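Local coordinates for protein chorismatase (PDB 4BPS) that catalyses the hydrolysis of chorismate to a dihydroxycyclohexadiene carboxylic acid and pyruvate, a step in the biosynthesis of the immunosuppressants FK506 and FK520, at residues A116-T120 against R162-E168; A291-H295 against E340-A344; R94-L99 against T126-Y131; V62-T66 against G183-G187. All coordinates share one frame; numbering follows the deposited sequence.

Contact 1: A116-T120 against R162-E168; sequences AALYT and RAQALDE. With 3EB (3-(2-carboxyethyl)benzoic acid), chain B.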
loop_
_atom_site.group_PDB
_atom_site.type_symbol
_atom_site.label_atom_id
_atom_site.label_comp_id
_atom_site.label_asym_id
_atom_site.label_seq_id
_atom_site.Cartn_x
_atom_site.Cartn_y
_atom_site.Cartn_z
ATOM N N ALA A 116 -5.957 -3.373 15.946
ATOM C CA ALA A 116 -7.393 -3.140 15.941
ATOM C C ALA A 116 -7.684 -1.703 16.369
ATOM O O ALA A 116 -8.563 -1.032 15.810
ATOM C CB ALA A 116 -8.125 -4.129 16.853
ATOM N N ALA A 117 -6.943 -1.210 17.368
ATOM C CA ALA A 117 -7.141 0.157 17.833
ATOM C C ALA A 117 -6.724 1.180 16.760
ATOM O O ALA A 117 -7.410 2.171 16.535
ATOM C CB ALA A 117 -6.395 0.393 19.137
ATOM N N LEU A 118 -5.603 0.923 16.097
ATOM C CA LEU A 118 -5.110 1.794 15.052
ATOM C C LEU A 118 -6.127 1.867 13.916
ATOM O O LEU A 118 -6.506 2.961 13.485
ATOM C CB LEU A 118 -3.751 1.245 14.585
ATOM C CG LEU A 118 -3.052 2.027 13.485
ATOM C CD1 LEU A 118 -1.535 1.830 13.561
ATOM C CD2 LEU A 118 -3.572 1.606 12.111
ATOM N N TYR A 119 -6.598 0.716 13.441
ATOM C CA TYR A 119 -7.585 0.732 12.363
ATOM C C TYR A 119 -8.914 1.339 12.814
ATOM O O TYR A 119 -9.554 2.043 12.051
ATOM C CB TYR A 119 -7.782 -0.673 11.749
ATOM C CG TYR A 119 -6.909 -0.873 10.528
ATOM C CD1 TYR A 119 -7.360 -0.493 9.282
ATOM C CD2 TYR A 119 -5.626 -1.387 10.636
ATOM C CE1 TYR A 119 -6.553 -0.598 8.153
ATOM C CE2 TYR A 119 -4.812 -1.487 9.516
ATOM C CZ TYR A 119 -5.284 -1.105 8.272
ATOM O OH TYR A 119 -4.490 -1.178 7.143
ATOM N N THR A 120 -9.319 1.087 14.061
ATOM C CA THR A 120 -10.507 1.768 14.587
ATOM C C THR A 120 -10.352 3.277 14.458
ATOM O O THR A 120 -11.271 3.982 14.054
ATOM C CB THR A 120 -10.755 1.390 16.043
ATOM O OG1 THR A 120 -11.200 0.028 16.129
ATOM C CG2 THR A 120 -11.832 2.282 16.670
ATOM N N ARG A 162 -6.540 -6.247 12.229
ATOM C CA ARG A 162 -7.242 -5.555 11.159
ATOM C C ARG A 162 -8.681 -6.061 11.034
ATOM O O ARG A 162 -9.619 -5.282 10.958
ATOM C CB ARG A 162 -6.458 -5.703 9.861
ATOM C CG ARG A 162 -7.188 -5.152 8.649
ATOM C CD ARG A 162 -6.304 -5.086 7.391
ATOM N NE ARG A 162 -5.812 -6.420 6.999
ATOM C CZ ARG A 162 -4.914 -6.631 6.039
ATOM N NH1 ARG A 162 -4.400 -5.606 5.332
ATOM N NH2 ARG A 162 -4.507 -7.874 5.787
ATOM N N ALA A 163 -8.848 -7.383 11.039
ATOM C CA ALA A 163 -10.166 -7.982 10.904
ATOM C C ALA A 163 -11.063 -7.546 12.063
ATOM O O ALA A 163 -12.256 -7.265 11.860
ATOM C CB ALA A 163 -10.060 -9.507 10.825
ATOM N N GLN A 164 -10.520 -7.527 13.275
ATOM C CA GLN A 164 -11.295 -7.105 14.444
ATOM C C GLN A 164 -11.781 -5.667 14.294
ATOM O O GLN A 164 -12.930 -5.358 14.650
ATOM C CB GLN A 164 -10.475 -7.276 15.726
ATOM C CG GLN A 164 -11.238 -6.950 17.000
ATOM C CD GLN A 164 -10.367 -7.099 18.214
ATOM O OE1 GLN A 164 -9.710 -8.130 18.376
ATOM N NE2 GLN A 164 -10.349 -6.082 19.083
ATOM N N ALA A 165 -10.927 -4.788 13.775
ATOM C CA ALA A 165 -11.326 -3.397 13.581
ATOM C C ALA A 165 -12.486 -3.283 12.585
ATOM O O ALA A 165 -13.357 -2.436 12.767
ATOM C CB ALA A 165 -10.168 -2.542 13.131
ATOM N N LEU A 166 -12.497 -4.100 11.531
ATOM C CA LEU A 166 -13.624 -4.011 10.613
ATOM C C LEU A 166 -14.917 -4.352 11.347
ATOM O O LEU A 166 -15.937 -3.683 11.171
ATOM C CB LEU A 166 -13.471 -4.912 9.383
ATOM C CG LEU A 166 -12.703 -4.338 8.181
ATOM C CD1 LEU A 166 -11.201 -4.281 8.393
ATOM C CD2 LEU A 166 -13.015 -5.161 6.931
ATOM N N ASP A 167 -14.891 -5.386 12.178
ATOM C CA ASP A 167 -16.095 -5.706 12.944
ATOM C C ASP A 167 -16.480 -4.598 13.919
ATOM O O ASP A 167 -17.656 -4.302 14.096
ATOM C CB ASP A 167 -15.887 -7.000 13.724
ATOM C CG ASP A 167 -15.747 -8.202 12.826
ATOM O OD1 ASP A 167 -16.201 -8.137 11.657
ATOM O OD2 ASP A 167 -15.174 -9.214 13.285
ATOM N N GLU A 168 -15.491 -4.007 14.579
ATOM C CA GLU A 168 -15.736 -2.910 15.515
ATOM C C GLU A 168 -16.344 -1.688 14.848
ATOM O O GLU A 168 -17.006 -0.893 15.501
ATOM C CB GLU A 168 -14.418 -2.540 16.202
ATOM C CG GLU A 168 -14.048 -3.548 17.248
ATOM C CD GLU A 168 -12.599 -3.485 17.720
ATOM O OE1 GLU A 168 -11.761 -2.798 17.083
ATOM O OE2 GLU A 168 -12.318 -4.114 18.768
HETATM C C 3EB B . -1.378 -11.862 -1.181
HETATM O O 3EB B . -2.056 -12.334 -0.262
HETATM C CA 3EB B . 0.046 -11.425 -0.978
HETATM O OAB 3EB B . -2.251 -8.059 4.090
HETATM O OAD 3EB B . -2.526 -6.006 3.297
HETATM C CAE 3EB B . -0.672 -8.480 -0.668
HETATM C CAF 3EB B . -1.292 -7.245 -0.528
HETATM C CAG 3EB B . -0.493 -9.313 0.438
HETATM C CAH 3EB B . -1.731 -6.817 0.713
HETATM C CAL 3EB B . -2.131 -7.226 3.169
HETATM C CAM 3EB B . -0.960 -8.874 1.678
HETATM C CAN 3EB B . -1.595 -7.641 1.826
HETATM O OXT 3EB B . -1.822 -11.768 -2.388
HETATM C C2 3EB B . 0.232 -10.645 0.341
HETATM O O HOH W 1 -4.971 -2.626 4.936
HETATM O O HOH W 2 -13.309 0.008 14.246
#
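Tyr119 and Ala165 press together where segments 116-120 and 162-168 of helices 112-129 and 154-169 cross at -45°, their CB atoms only 3.3 Å apart. Ala116 completes the crossing: its O packs against the methyl of Ala165, and its CB lies beside the amide NE2 of Gln164. Around this apolar centre the longer side chains run off in two directions. On one side, Arg162 passes its aliphatic portion over a face of the Tyr119 ring, Arg162 CD lying 4.2 Å from Tyr119 CZ. A bend at chi3 (60°) in the otherwise extended arginine then carries the guanidinium past the ring toward the ligand. There NH1 donates a nearly straight bond of 2.8 Å to OAD of 3EB, and NH2 donates to OAB, so the benzoate carboxylate is gripped by both terminal nitrogens. A water between Tyr119 OH and Arg162 NH1 ties the phenol to the same arginine, while the phenol is also hydrogen-bonded to Asn139 of strand 133-142. On the other side, Thr120 and Glu168 cross at about a right angle. Thr120 OG1 comes 3.0 Å from Glu168 OE1, but its own hydrogen bond runs back to Ala116 O (2.9 Å), which Thr120 N reaches from the opposite face. Gln164 NE2 holds the far carboxylate oxygen, Glu168 OE2, at 2.8 Å, and a second water links Thr120 OG1 with Ala165 O. The arrangement is that of two helices packed on the sheet of a YjgF-type fold, with one arginine extending from their interface into the substrate site, where Tyr155, Tyr215 and Arg228 also bind the ligand.

Contact 2: A291-H295 against E340-A344; sequences ADVDH and EGMVA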
loop_
_atom_site.group_PDB
_atom_site.type_symbol
_atom_site.label_atom_id
_atom_site.label_comp_id
_atom_site.label_asym_id
_atom_site.label_seq_id
_atom_site.Cartn_x
_atom_site.Cartn_y
_atom_site.Cartn_z
ATOM N N ALA A 291 3.231 -1.326 -19.386
ATOM C CA ALA A 291 3.999 -0.133 -19.724
ATOM C C ALA A 291 3.337 1.166 -19.246
ATOM O O ALA A 291 3.995 2.214 -19.240
ATOM C CB ALA A 291 4.240 -0.053 -21.233
ATOM N N ASP A 292 2.066 1.084 -18.852
ATOM C CA ASP A 292 1.341 2.259 -18.365
ATOM C C ASP A 292 1.530 2.485 -16.870
ATOM O O ASP A 292 1.182 3.546 -16.360
ATOM C CB ASP A 292 -0.165 2.117 -18.597
ATOM C CG ASP A 292 -0.544 1.995 -20.048
ATOM O OD1 ASP A 292 0.193 2.496 -20.918
ATOM O OD2 ASP A 292 -1.625 1.395 -20.294
ATOM N N VAL A 293 2.059 1.487 -16.158
ATOM C CA VAL A 293 2.155 1.588 -14.710
ATOM C C VAL A 293 3.377 2.423 -14.345
ATOM O O VAL A 293 4.411 2.397 -15.020
ATOM C CB VAL A 293 2.204 0.170 -14.068
ATOM C CG1 VAL A 293 2.198 0.268 -12.547
ATOM C CG2 VAL A 293 1.026 -0.680 -14.534
ATOM N N ASP A 294 3.257 3.194 -13.271
ATOM C CA ASP A 294 4.342 4.070 -12.840
ATOM C C ASP A 294 4.399 4.064 -11.304
ATOM O O ASP A 294 3.537 3.489 -10.622
ATOM C CB ASP A 294 4.088 5.472 -13.403
ATOM C CG ASP A 294 5.336 6.353 -13.484
ATOM O OD1 ASP A 294 6.442 5.982 -13.037
ATOM O OD2 ASP A 294 5.155 7.485 -14.006
ATOM N N HIS A 295 5.455 4.674 -10.768
ATOM C CA HIS A 295 5.671 4.782 -9.324
ATOM C C HIS A 295 5.523 3.424 -8.656
ATOM O O HIS A 295 4.753 3.205 -7.712
ATOM C CB HIS A 295 4.817 5.897 -8.714
ATOM C CG HIS A 295 5.184 7.219 -9.297
ATOM N ND1 HIS A 295 4.472 7.790 -10.333
ATOM C CD2 HIS A 295 6.275 8.007 -9.100
ATOM C CE1 HIS A 295 5.097 8.892 -10.721
ATOM N NE2 HIS A 295 6.188 9.051 -9.989
ATOM N N GLU A 340 4.014 -3.261 -6.384
ATOM C CA GLU A 340 2.856 -2.386 -6.385
ATOM C C GLU A 340 3.124 -1.236 -7.362
ATOM O O GLU A 340 4.261 -0.980 -7.756
ATOM C CB GLU A 340 2.577 -1.821 -4.978
ATOM C CG GLU A 340 3.668 -0.917 -4.453
ATOM C CD GLU A 340 3.342 -0.343 -3.085
ATOM O OE1 GLU A 340 3.230 -1.122 -2.116
ATOM O OE2 GLU A 340 3.192 0.913 -2.967
ATOM N N GLY A 341 2.084 -0.475 -7.689
ATOM C CA GLY A 341 2.254 0.695 -8.514
ATOM C C GLY A 341 0.895 1.317 -8.811
ATOM O O GLY A 341 -0.121 0.924 -8.240
HETATM N N MSE A 342 0.862 2.254 -9.755
HETATM C CA MSE A 342 -0.399 2.935 -10.076
HETATM C C MSE A 342 -0.396 3.374 -11.528
HETATM O O MSE A 342 0.653 3.470 -12.173
HETATM C CB MSE A 342 -0.643 4.136 -9.149
HETATM C CG MSE A 342 0.375 5.247 -9.272
HETATM SE SE MSE A 342 -0.138 6.836 -8.253
HETATM C CE MSE A 342 -1.392 7.524 -9.532
ATOM N N VAL A 343 -1.586 3.639 -12.048
ATOM C CA VAL A 343 -1.733 4.300 -13.333
ATOM C C VAL A 343 -2.383 5.657 -13.079
ATOM O O VAL A 343 -3.498 5.743 -12.562
ATOM C CB VAL A 343 -2.596 3.475 -14.306
ATOM C CG1 VAL A 343 -2.648 4.146 -15.681
ATOM C CG2 VAL A 343 -2.025 2.079 -14.454
ATOM N N ALA A 344 -1.643 6.717 -13.405
ATOM C CA ALA A 344 -2.116 8.085 -13.186
ATOM C C ALA A 344 -3.124 8.508 -14.255
ATOM O O ALA A 344 -3.824 9.518 -14.047
ATOM C CB ALA A 344 -0.945 9.035 -13.200
ATOM O OXT ALA A 344 -3.238 7.855 -15.316
HETATM O O HOH W 3 0.712 6.067 -15.170
#
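Val293 and Val343 share one torsion, chi1 -176°, which sets CG2 of each anti to its carbonyl carbon and brings the two CG2 methyls within 4.1 Å of each other as the side chains cross at about a right angle. The same rotation lays Val293 CG1 over the backbone of Met342, 3.6 Å from its carbonyl oxygen. Met342, present as selenomethionine, has CG between its backbone N and carbonyl carbon (chi1 64°), which places CG beside Asp294 O. Between these side chains the two backbones are joined by an antiparallel hydrogen-bonded pair: Asp294 N donates to Met342 O at 2.8 Å, and Met342 N returns a longer bond of 3.1 Å to Asp294 O. Val293 CA adds a C-H...O contact to Met342 O, so that oxygen is approached from two neighbouring residues. Gly341 fits this tight spot because a CB there would fall 2.9 Å from Val293 CG1, a clash. Asp294 OD1 accepts from His295 N, which meets it from above the carboxylate plane, and also from Ala322 N in a nearby loop. Toward the C-terminus a water spans Asp292 O and Ala344 N, continuing the link past the end of the paired residues. The bridge lies just before the chain turns a corner at His295 into strand 296-300, which pairs antiparallel with strand 337-343. On its other edge strand 337-343 is bonded to strand 239-249, whose Ile242 and Leu240 pack on Val293 and Val343, while Cys22 of strand 21-25 meets both His295 and Met342.

Contact 3: R94-L99 against T126-Y131; sequences RTDAYL and TRSLGY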
loop_
_atom_site.group_PDB
_atom_site.type_symbol
_atom_site.label_atom_id
_atom_site.label_comp_id
_atom_site.label_asym_id
_atom_site.label_seq_id
_atom_site.Cartn_x
_atom_site.Cartn_y
_atom_site.Cartn_z
ATOM N N ARG A 94 -5.784 17.175 4.354
ATOM C CA ARG A 94 -6.920 16.987 3.456
ATOM C C ARG A 94 -6.990 18.134 2.461
ATOM O O ARG A 94 -6.655 19.292 2.784
ATOM C CB ARG A 94 -8.241 16.908 4.251
ATOM C CG ARG A 94 -8.692 18.223 4.881
ATOM C CD ARG A 94 -9.910 18.022 5.836
ATOM N NE ARG A 94 -10.395 19.326 6.305
ATOM C CZ ARG A 94 -11.205 20.130 5.608
ATOM N NH1 ARG A 94 -11.687 19.742 4.435
ATOM N NH2 ARG A 94 -11.529 21.336 6.067
ATOM N N THR A 95 -7.445 17.801 1.259
ATOM C CA THR A 95 -8.031 18.780 0.354
ATOM C C THR A 95 -9.539 18.697 0.561
ATOM O O THR A 95 -10.009 17.897 1.358
ATOM C CB THR A 95 -7.681 18.480 -1.094
ATOM O OG1 THR A 95 -8.313 17.252 -1.476
ATOM C CG2 THR A 95 -6.164 18.398 -1.285
ATOM N N ASP A 96 -10.348 19.502 -0.126
ATOM C CA ASP A 96 -11.778 19.326 0.044
ATOM C C ASP A 96 -12.254 17.947 -0.410
ATOM O O ASP A 96 -13.219 17.419 0.165
ATOM C CB ASP A 96 -12.557 20.445 -0.631
ATOM C CG ASP A 96 -12.470 21.757 0.155
ATOM O OD1 ASP A 96 -12.299 21.732 1.397
ATOM O OD2 ASP A 96 -12.602 22.836 -0.457
ATOM N N ALA A 97 -11.547 17.316 -1.353
ATOM C CA ALA A 97 -11.990 16.040 -1.917
ATOM C C ALA A 97 -11.272 14.789 -1.406
ATOM O O ALA A 97 -11.848 13.693 -1.516
ATOM C CB ALA A 97 -11.891 16.090 -3.442
ATOM N N TYR A 98 -10.038 14.916 -0.893
ATOM C CA TYR A 98 -9.240 13.741 -0.525
ATOM C C TYR A 98 -8.491 13.963 0.786
ATOM O O TYR A 98 -8.229 15.094 1.196
ATOM C CB TYR A 98 -8.242 13.366 -1.638
ATOM C CG TYR A 98 -8.935 13.076 -2.944
ATOM C CD1 TYR A 98 -9.589 11.853 -3.155
ATOM C CD2 TYR A 98 -8.982 14.022 -3.969
ATOM C CE1 TYR A 98 -10.264 11.610 -4.361
ATOM C CE2 TYR A 98 -9.653 13.770 -5.157
ATOM C CZ TYR A 98 -10.273 12.561 -5.352
ATOM O OH TYR A 98 -10.951 12.274 -6.525
ATOM N N LEU A 99 -8.127 12.853 1.423
ATOM C CA LEU A 99 -7.456 12.841 2.730
ATOM C C LEU A 99 -6.275 11.861 2.661
ATOM O O LEU A 99 -6.402 10.765 2.101
ATOM C CB LEU A 99 -8.452 12.356 3.777
ATOM C CG LEU A 99 -7.997 12.078 5.207
ATOM C CD1 LEU A 99 -7.613 13.362 5.861
ATOM C CD2 LEU A 99 -9.110 11.359 6.032
ATOM N N THR A 126 -11.807 8.893 9.285
ATOM C CA THR A 126 -12.406 9.049 7.970
ATOM C C THR A 126 -13.880 9.398 8.102
ATOM O O THR A 126 -14.390 10.229 7.342
ATOM C CB THR A 126 -12.184 7.822 7.066
ATOM O OG1 THR A 126 -12.825 6.669 7.612
ATOM C CG2 THR A 126 -10.687 7.570 6.818
ATOM N N ARG A 127 -14.572 8.799 9.061
ATOM C CA ARG A 127 -15.974 9.155 9.277
ATOM C C ARG A 127 -16.120 10.589 9.800
ATOM O O ARG A 127 -16.920 11.378 9.270
ATOM C CB ARG A 127 -16.631 8.173 10.242
ATOM C CG ARG A 127 -16.845 6.819 9.662
ATOM C CD ARG A 127 -17.749 5.991 10.550
ATOM N NE ARG A 127 -17.191 5.715 11.881
ATOM C CZ ARG A 127 -16.484 4.629 12.202
ATOM N NH1 ARG A 127 -16.224 3.687 11.297
ATOM N NH2 ARG A 127 -16.046 4.480 13.440
ATOM N N SER A 128 -15.352 10.934 10.835
ATOM C CA SER A 128 -15.489 12.232 11.478
ATOM C C SER A 128 -15.136 13.398 10.554
ATOM O O SER A 128 -15.798 14.436 10.586
ATOM C CB SER A 128 -14.597 12.286 12.713
ATOM O OG SER A 128 -14.672 13.554 13.322
ATOM N N LEU A 129 -14.094 13.227 9.737
ATOM C CA LEU A 129 -13.682 14.293 8.837
ATOM C C LEU A 129 -14.528 14.339 7.565
ATOM O O LEU A 129 -14.502 15.342 6.846
ATOM C CB LEU A 129 -12.214 14.158 8.455
ATOM C CG LEU A 129 -11.180 14.393 9.561
ATOM C CD1 LEU A 129 -9.774 14.203 9.015
ATOM C CD2 LEU A 129 -11.280 15.769 10.163
ATOM N N GLY A 130 -15.258 13.263 7.254
ATOM C CA GLY A 130 -16.089 13.240 6.058
ATOM C C GLY A 130 -15.379 12.716 4.815
ATOM O O GLY A 130 -15.684 13.188 3.714
ATOM N N TYR A 131 -14.504 11.720 4.977
ATOM C CA TYR A 131 -13.799 11.085 3.869
ATOM C C TYR A 131 -13.981 9.567 3.991
ATOM O O TYR A 131 -13.030 8.828 4.213
ATOM C CB TYR A 131 -12.310 11.484 3.835
ATOM C CG TYR A 131 -12.114 12.963 3.655
ATOM C CD1 TYR A 131 -12.301 13.844 4.724
ATOM C CD2 TYR A 131 -11.773 13.499 2.416
ATOM C CE1 TYR A 131 -12.162 15.211 4.564
ATOM C CE2 TYR A 131 -11.654 14.879 2.243
ATOM C CZ TYR A 131 -11.845 15.721 3.323
ATOM O OH TYR A 131 -11.730 17.078 3.169
#
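Arg94 reaches Tyr131 with an arm extended from CG to NE, crossing the phenol at about a right angle, and donates from NH1 to Tyr131 OH at 2.9 Å. The hydroxyl lies at the guanidinium edge, close to its plane, while Arg94 NE makes a salt bridge to Glu83. Next, Thr95 O accepts a short hydrogen bond of 2.6 Å from Tyr131 OH, which lies in the carbonyl plane. Tyr131 OH thus accepts from Arg94 and donates to the backbone, which fixes the ring's position. A phenylalanine in place of Tyr131 would probably leave Thr95 O without this donor and Arg94 NH1 without this acceptor. Thr95 also shapes the loop of the beta hairpin joining strands 90-94 and 98-105: its OG1 accepts from Ala97 N in an ST turn and from Tyr98 N in an ST motif, and Thr95 N donates to Tyr98 O at 2.8 Å. Asp96, in the loop, forms a long salt bridge with Arg94. The backbone of Ala97 and Tyr98 then borders the tyrosine edge, Tyr98 N standing 3.5 Å from Tyr131 CE2. Leu99 comes over the face instead, its CB 4.1 Å from the centroid of the Tyr131 ring in a CH-pi contact. With CG anti to the backbone N (chi1 173°), Leu99 sends CD1 to within 3.9 Å of Leu129 CD1, in the last turn of a helix closed by a Schellman motif with Gly130 as its C-prime residue.

Contact 4: V62-T66 against G183-G187; sequences VHTTT and GAHGG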
loop_
_atom_site.group_PDB
_atom_site.type_symbol
_atom_site.label_atom_id
_atom_site.label_comp_id
_atom_site.label_asym_id
_atom_site.label_seq_id
_atom_site.Cartn_x
_atom_site.Cartn_y
_atom_site.Cartn_z
ATOM N N VAL A 62 9.919 4.721 7.372
ATOM C CA VAL A 62 9.753 3.291 7.620
ATOM C C VAL A 62 11.001 2.541 7.185
ATOM O O VAL A 62 11.711 2.952 6.249
ATOM C CB VAL A 62 8.482 2.724 6.897
ATOM C CG1 VAL A 62 7.219 3.272 7.552
ATOM C CG2 VAL A 62 8.511 3.030 5.378
ATOM N N HIS A 63 11.280 1.468 7.902
ATOM C CA HIS A 63 12.535 0.733 7.725
ATOM C C HIS A 63 12.317 -0.401 6.719
ATOM O O HIS A 63 12.263 -1.583 7.068
ATOM C CB HIS A 63 13.042 0.240 9.074
ATOM C CG HIS A 63 14.447 -0.281 9.049
ATOM N ND1 HIS A 63 15.170 -0.508 10.195
ATOM C CD2 HIS A 63 15.250 -0.640 8.011
ATOM C CE1 HIS A 63 16.364 -0.968 9.866
ATOM N NE2 HIS A 63 16.438 -1.060 8.547
ATOM N N THR A 64 12.194 -0.006 5.459
ATOM C CA THR A 64 11.797 -0.924 4.400
ATOM C C THR A 64 12.945 -1.369 3.497
ATOM O O THR A 64 12.713 -2.119 2.537
ATOM C CB THR A 64 10.695 -0.323 3.563
ATOM O OG1 THR A 64 11.081 1.019 3.230
ATOM C CG2 THR A 64 9.366 -0.334 4.330
ATOM N N THR A 65 14.183 -0.974 3.815
ATOM C CA THR A 65 15.326 -1.538 3.107
ATOM C C THR A 65 16.567 -1.531 3.984
ATOM O O THR A 65 16.521 -1.056 5.114
ATOM C CB THR A 65 15.524 -0.867 1.733
ATOM O OG1 THR A 65 16.337 -1.749 0.925
ATOM C CG2 THR A 65 16.129 0.535 1.890
ATOM N N THR A 66 17.651 -2.109 3.472
ATOM C CA THR A 66 18.831 -2.400 4.281
ATOM C C THR A 66 20.082 -1.675 3.813
ATOM O O THR A 66 21.138 -1.862 4.405
ATOM C CB THR A 66 19.111 -3.915 4.322
ATOM O OG1 THR A 66 19.350 -4.372 2.991
ATOM C CG2 THR A 66 17.940 -4.672 4.939
ATOM N N GLY A 183 6.978 -6.365 4.963
ATOM C CA GLY A 183 7.845 -6.304 6.130
ATOM C C GLY A 183 8.572 -4.988 6.285
ATOM O O GLY A 183 8.755 -4.206 5.347
ATOM N N ALA A 184 9.005 -4.772 7.516
ATOM C CA ALA A 184 9.991 -3.751 7.839
ATOM C C ALA A 184 11.026 -4.380 8.778
ATOM O O ALA A 184 10.757 -5.376 9.450
ATOM C CB ALA A 184 9.317 -2.532 8.494
ATOM N N HIS A 185 12.189 -3.739 8.872
ATOM C CA HIS A 185 13.298 -4.281 9.649
ATOM C C HIS A 185 13.350 -3.724 11.079
ATOM O O HIS A 185 14.267 -4.051 11.828
ATOM C CB HIS A 185 14.629 -4.003 8.950
ATOM C CG HIS A 185 14.701 -4.579 7.570
ATOM N ND1 HIS A 185 15.086 -5.879 7.329
ATOM C CD2 HIS A 185 14.379 -4.044 6.365
ATOM C CE1 HIS A 185 15.020 -6.110 6.024
ATOM N NE2 HIS A 185 14.585 -5.017 5.421
ATOM N N GLY A 186 12.362 -2.911 11.444
ATOM C CA GLY A 186 12.212 -2.377 12.779
ATOM C C GLY A 186 11.021 -1.449 12.756
ATOM O O GLY A 186 10.474 -1.159 11.700
ATOM N N GLY A 187 10.599 -0.981 13.927
ATOM C CA GLY A 187 9.607 0.067 14.002
ATOM C C GLY A 187 8.149 -0.324 14.058
ATOM O O GLY A 187 7.294 0.449 13.603
HETATM O O HOH W 4 9.349 0.913 10.136
#
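His185 N donates to His63 O at 2.8 Å, in the carbonyl plane, where the end of strand 178-184 meets an inverse gamma turn centred on His63, the two segments running 96° apart. The carbonyl oxygen is closely surrounded: Ala184 CB lies 3.4 Å from His63 O, and the edge of the His185 ring faces it through CD2. Above this bond, the imidazole of His63 is swung over segment 183-187 with CG opposite the backbone N (chi1 -168°), so that His185 CB sits almost exactly over the ring centre, 3.4 Å from the centroid and 8° off the normal. The two rings lie oblique to each other. Thr66 supplies a second CH-pi contact, its CG2 methyl 3.6 Å from the centroid of the His185 ring. A water accepts from His63 N and donates to Gly186 O, its oxygen 2.8 Å from Gly186 O, and so adds a second backbone link. An alanine in place of His63 would probably strip the aromatic cover from His185 CB and open a gap beside it. His185 NE2 is hydrogen-bonded to the carbonyl oxygen of His327, and Thr66 OG1 to the ring of the same residue. Although the two segments are rich in polar side chains, then, histidine and threonine meet one another through carbon against ring faces, while the polar ends of His185 and Thr66 converge on His327, at the end of strand 323-327.

All four contacts are partly buried, but they differ in what holds them. Contacts 1 and 3 share helix 112-129 and alternate along the chain; contact 1 joins it to a second helix and leads an arginine into the substrate pocket, whereas contact 3, its centre about 19 Å from that of contact 1, ties the C-terminal end of the helix to a hairpin, apart from the annotated sites. Contacts 3 and 4 reach the same six-stranded sheet, and contact 4 closes a loop enclosing both 1 and 3. Contact 2 belongs to another sheet, on the opposite side of the chain's centre from contact 1. Backbone pairing dominates contact 2, a phenol contact 3, histidine rings contact 4.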